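Local atomic coordinates of ESX-1 secretion-associated protein EspB (Mycobacterium marinum, PDB entry 7P0Z), a protein that probably forms heptameric, channel-like assemblies as a secreted component of the mycobacterial ESX-1 protein export system. Residues P241-Q244 / E245-I248; L262-Y265 / N266-D270. All coordinates share one frame; numbering follows the deposited sequence.

Overall arrangement
Both contacts are local and use helix 244-268, contact 1 at its start and contact 2 at its end, and they follow in series without nesting or crossing. Contact 1 comes first: it turns the loop after helix 228-237 into the first turn of the new helix, at an end of the elongated chain, its centre about 49 Å from that of the chain. Further along, contact 2 covers the helix's last turns and its exit at Ala269, and packs on helices 42-81 and 181-224. The two centres lie about 32 Å apart, with nearest atoms about 18 Å apart, so the helix itself joins the outlying turn to the helical body of the PE and PPE regions.

Contact 1. Residues P241-Q244 / E245-I248; sequences PDYQ and EQAI
Tyr243 and Gln246 run side by side in the same direction, and the amide oxygen of Gln246 reaches the CD1-CE1 bond of the phenol ring. Its OE1 lies 3.2 Å from Tyr243 CD1, with CE1 hardly farther off. The approach is oblique, the ring and amide planes being turned 46° apart, and the contact is one of van der Waals packing with a polar atom against aromatic carbons. Gln246 is extended beyond CG, which carries its amide up to the ring.

A second pair is formed by Gln244 and Ile248, one helical turn apart. Gln244 keeps CG anti to its own carbonyl carbon and then bends at chi2 (-62°), which brings OE1 to 3.5 Å from Ile248 CD1. The isoleucine's CG1 branch also touches the backbone carbonyl, with CG1 3.1 Å from Gln244 O. That same carbonyl accepts the Ile248 N-H at 3.0 Å between N and O, in the carbonyl plane. One residue earlier, Ala247 N donates to Tyr243 O across 3.2 Å, but from above the carbonyl plane, 47° out of it, so this bond is the more distorted of the two.

Outside these pairs, the side chains of Ala247, which is buried, and Tyr243 both touch Leu237 on helix 228-237, while Gln244 NE2 makes a weak hydrogen bond to Ala238 O. The amide of Gln244 thus reaches back to the preceding helix at one end and touches the Ile248 CD1 methyl with OE1. The arrangement is that of a helix N terminus: successive carbonyls of Tyr243 and Gln244 take up i to i+4 bonds as the chain leaves the turn between two helices at a tip of the elongated chain, within the PPE region.

Contact 2. Residues L262-Y265 / N266-D270; sequences LSEY and NTKAD
Asn266 begins the run of bonds by giving its backbone N-H to Leu262 O, 2.9 Å from N. Its side chain folds back alongside the same carbonyl, with CG 3.2 Å from Leu262 O, and crosses the Tyr265 side chain at about a right angle, the amide and ring planes being 72° apart. Thr267 N then bonds to Ser263 O at 3.0 Å. With chi1 at 60°, the threonine hydroxyl faces both backbone carbonyls from one side: OG1 is 3.3 Å from both Ser263 O and Glu264 O, either of which it could reach weakly. Lys268 N makes an almost straight bond to Glu264 O (169° at the hydrogen). The Lys268 and Glu264 side chains run in the same direction, yet it is the methylene CE that meets the carboxylate, 3.1 Å from Glu264 OE2, since the lysine bends at chi4 and holds NZ 4.0 Å from that oxygen. Ala269, the first residue to leave helical geometry, still donates its N-H to Tyr265 O at 3.0 Å, and its methyl packs on Leu217 and Ala43. The hydroxyl of the buried Tyr265 bonds to Gln218 OE1 on helix 181-224. Chemically, these last turns of the helix rest on i to i+4 backbone bonds, and the Glu264-Lys268 pair probably adds no more than a modest electrostatic attraction.

Contact 1. Residues P241-Q244 / E245-I248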
# COMPACT_ATOMS: atom_id res chain seq x y z
N PRO A 241 31.19 -19.46 -48.23
CA PRO A 241 32.23 -19.56 -47.20
C PRO A 241 33.27 -18.44 -47.28
O PRO A 241 34.45 -18.67 -47.48
CB PRO A 241 32.83 -20.94 -47.50
CG PRO A 241 32.73 -21.01 -48.96
CD PRO A 241 31.52 -20.27 -49.40
N ASP A 242 32.82 -17.21 -47.11
CA ASP A 242 33.73 -16.09 -46.91
C ASP A 242 33.32 -15.17 -45.77
O ASP A 242 34.17 -14.40 -45.30
CB ASP A 242 33.83 -15.23 -48.16
CG ASP A 242 32.52 -14.55 -48.51
OD1 ASP A 242 31.50 -14.82 -47.85
OD2 ASP A 242 32.52 -13.73 -49.44
N TYR A 243 32.06 -15.19 -45.34
CA TYR A 243 31.50 -14.21 -44.42
C TYR A 243 31.36 -14.71 -43.00
O TYR A 243 31.06 -13.91 -42.12
CB TYR A 243 30.14 -13.75 -44.93
CG TYR A 243 30.20 -12.52 -45.79
CD1 TYR A 243 30.78 -11.37 -45.33
CD2 TYR A 243 29.67 -12.53 -47.07
CE1 TYR A 243 30.83 -10.25 -46.11
CE2 TYR A 243 29.72 -11.41 -47.86
CZ TYR A 243 30.30 -10.27 -47.37
OH TYR A 243 30.34 -9.15 -48.15
N GLN A 244 31.62 -16.00 -42.77
CA GLN A 244 31.33 -16.66 -41.50
C GLN A 244 31.59 -15.77 -40.31
O GLN A 244 30.74 -15.64 -39.42
CB GLN A 244 32.18 -17.92 -41.39
CG GLN A 244 31.84 -18.91 -42.43
CD GLN A 244 30.43 -19.37 -42.31
OE1 GLN A 244 30.08 -20.10 -41.38
NE2 GLN A 244 29.59 -18.91 -43.21
N GLU A 245 32.75 -15.11 -40.30
CA GLU A 245 33.08 -14.14 -39.27
C GLU A 245 31.91 -13.22 -38.96
O GLU A 245 31.80 -12.70 -37.85
CB GLU A 245 34.28 -13.29 -39.69
CG GLU A 245 35.51 -14.04 -40.18
CD GLU A 245 36.60 -13.12 -40.73
OE1 GLU A 245 36.27 -12.01 -41.21
OE2 GLU A 245 37.78 -13.49 -40.65
N GLN A 246 31.05 -12.98 -39.94
CA GLN A 246 29.96 -12.04 -39.78
C GLN A 246 28.63 -12.75 -39.59
O GLN A 246 27.89 -12.47 -38.64
CB GLN A 246 29.91 -11.13 -41.00
CG GLN A 246 29.42 -9.76 -40.73
CD GLN A 246 29.48 -8.91 -41.97
OE1 GLN A 246 29.84 -9.39 -43.03
NE2 GLN A 246 29.17 -7.63 -41.83
N ALA A 247 28.34 -13.70 -40.48
CA ALA A 247 27.07 -14.40 -40.44
C ALA A 247 26.86 -15.13 -39.13
O ALA A 247 25.74 -15.18 -38.62
CB ALA A 247 26.99 -15.38 -41.61
N ILE A 248 27.89 -15.76 -38.58
CA ILE A 248 27.70 -16.49 -37.34
C ILE A 248 27.35 -15.54 -36.22
O ILE A 248 26.46 -15.81 -35.40
CB ILE A 248 28.96 -17.33 -37.05
CG1 ILE A 248 29.31 -18.17 -38.28
CG2 ILE A 248 28.78 -18.19 -35.83
CD1 ILE A 248 30.67 -18.75 -38.25

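Contact 2. Residues L262-Y265 / N266-D270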
# COMPACT_ATOMS: atom_id res chain seq x y z
N LEU A 262 9.93 -13.37 -28.28
CA LEU A 262 8.92 -14.38 -28.04
C LEU A 262 8.61 -14.56 -26.56
O LEU A 262 7.47 -14.86 -26.22
CB LEU A 262 9.34 -15.70 -28.66
CG LEU A 262 8.82 -15.88 -30.08
CD1 LEU A 262 9.40 -14.86 -30.99
CD2 LEU A 262 9.20 -17.24 -30.54
N SER A 263 9.58 -14.39 -25.68
CA SER A 263 9.25 -14.46 -24.26
C SER A 263 8.34 -13.31 -23.87
O SER A 263 7.35 -13.50 -23.15
CB SER A 263 10.52 -14.44 -23.41
OG SER A 263 11.14 -13.17 -23.50
N GLU A 264 8.66 -12.10 -24.33
CA GLU A 264 7.76 -10.97 -24.11
C GLU A 264 6.36 -11.28 -24.62
O GLU A 264 5.37 -11.06 -23.93
CB GLU A 264 8.31 -9.75 -24.82
CG GLU A 264 7.73 -8.46 -24.38
CD GLU A 264 8.43 -7.90 -23.18
OE1 GLU A 264 9.53 -8.38 -22.87
OE2 GLU A 264 7.90 -6.96 -22.58
N TYR A 265 6.28 -11.78 -25.85
CA TYR A 265 5.01 -12.07 -26.46
C TYR A 265 4.23 -13.08 -25.65
O TYR A 265 3.02 -12.94 -25.48
CB TYR A 265 5.24 -12.61 -27.86
CG TYR A 265 4.07 -12.56 -28.77
CD1 TYR A 265 3.19 -13.62 -28.85
CD2 TYR A 265 3.85 -11.48 -29.59
CE1 TYR A 265 2.12 -13.59 -29.70
CE2 TYR A 265 2.80 -11.44 -30.45
CZ TYR A 265 1.94 -12.49 -30.51
OH TYR A 265 0.89 -12.43 -31.37
N ASN A 266 4.89 -14.11 -25.17
CA ASN A 266 4.18 -15.17 -24.49
C ASN A 266 3.68 -14.72 -23.14
O ASN A 266 2.62 -15.16 -22.70
CB ASN A 266 5.07 -16.38 -24.36
CG ASN A 266 5.23 -17.10 -25.66
OD1 ASN A 266 4.54 -16.79 -26.62
ND2 ASN A 266 6.15 -18.04 -25.70
N THR A 267 4.41 -13.85 -22.47
CA THR A 267 3.87 -13.47 -21.18
C THR A 267 2.81 -12.40 -21.30
O THR A 267 1.82 -12.43 -20.58
CB THR A 267 4.97 -13.03 -20.24
OG1 THR A 267 5.65 -11.92 -20.79
CG2 THR A 267 5.92 -14.17 -20.06
N LYS A 268 2.99 -11.44 -22.19
CA LYS A 268 2.00 -10.38 -22.27
C LYS A 268 0.72 -10.83 -22.95
O LYS A 268 -0.32 -10.21 -22.74
CB LYS A 268 2.56 -9.18 -22.99
CG LYS A 268 3.56 -8.45 -22.19
CD LYS A 268 3.86 -7.13 -22.79
CE LYS A 268 4.91 -6.47 -21.99
NZ LYS A 268 4.45 -6.26 -20.62
N ALA A 269 0.77 -11.89 -23.73
CA ALA A 269 -0.43 -12.40 -24.36
C ALA A 269 -1.22 -13.31 -23.46
O ALA A 269 -2.05 -14.07 -23.95
CB ALA A 269 -0.08 -13.14 -25.65
N ASP A 270 -0.98 -13.28 -22.17
CA ASP A 270 -1.73 -14.08 -21.22
C ASP A 270 -2.82 -13.20 -20.64
O ASP A 270 -2.58 -12.40 -19.73
CB ASP A 270 -0.80 -14.62 -20.15
CG ASP A 270 -1.30 -15.88 -19.54
OD1 ASP A 270 -1.78 -16.74 -20.29
OD2 ASP A 270 -1.21 -16.01 -18.31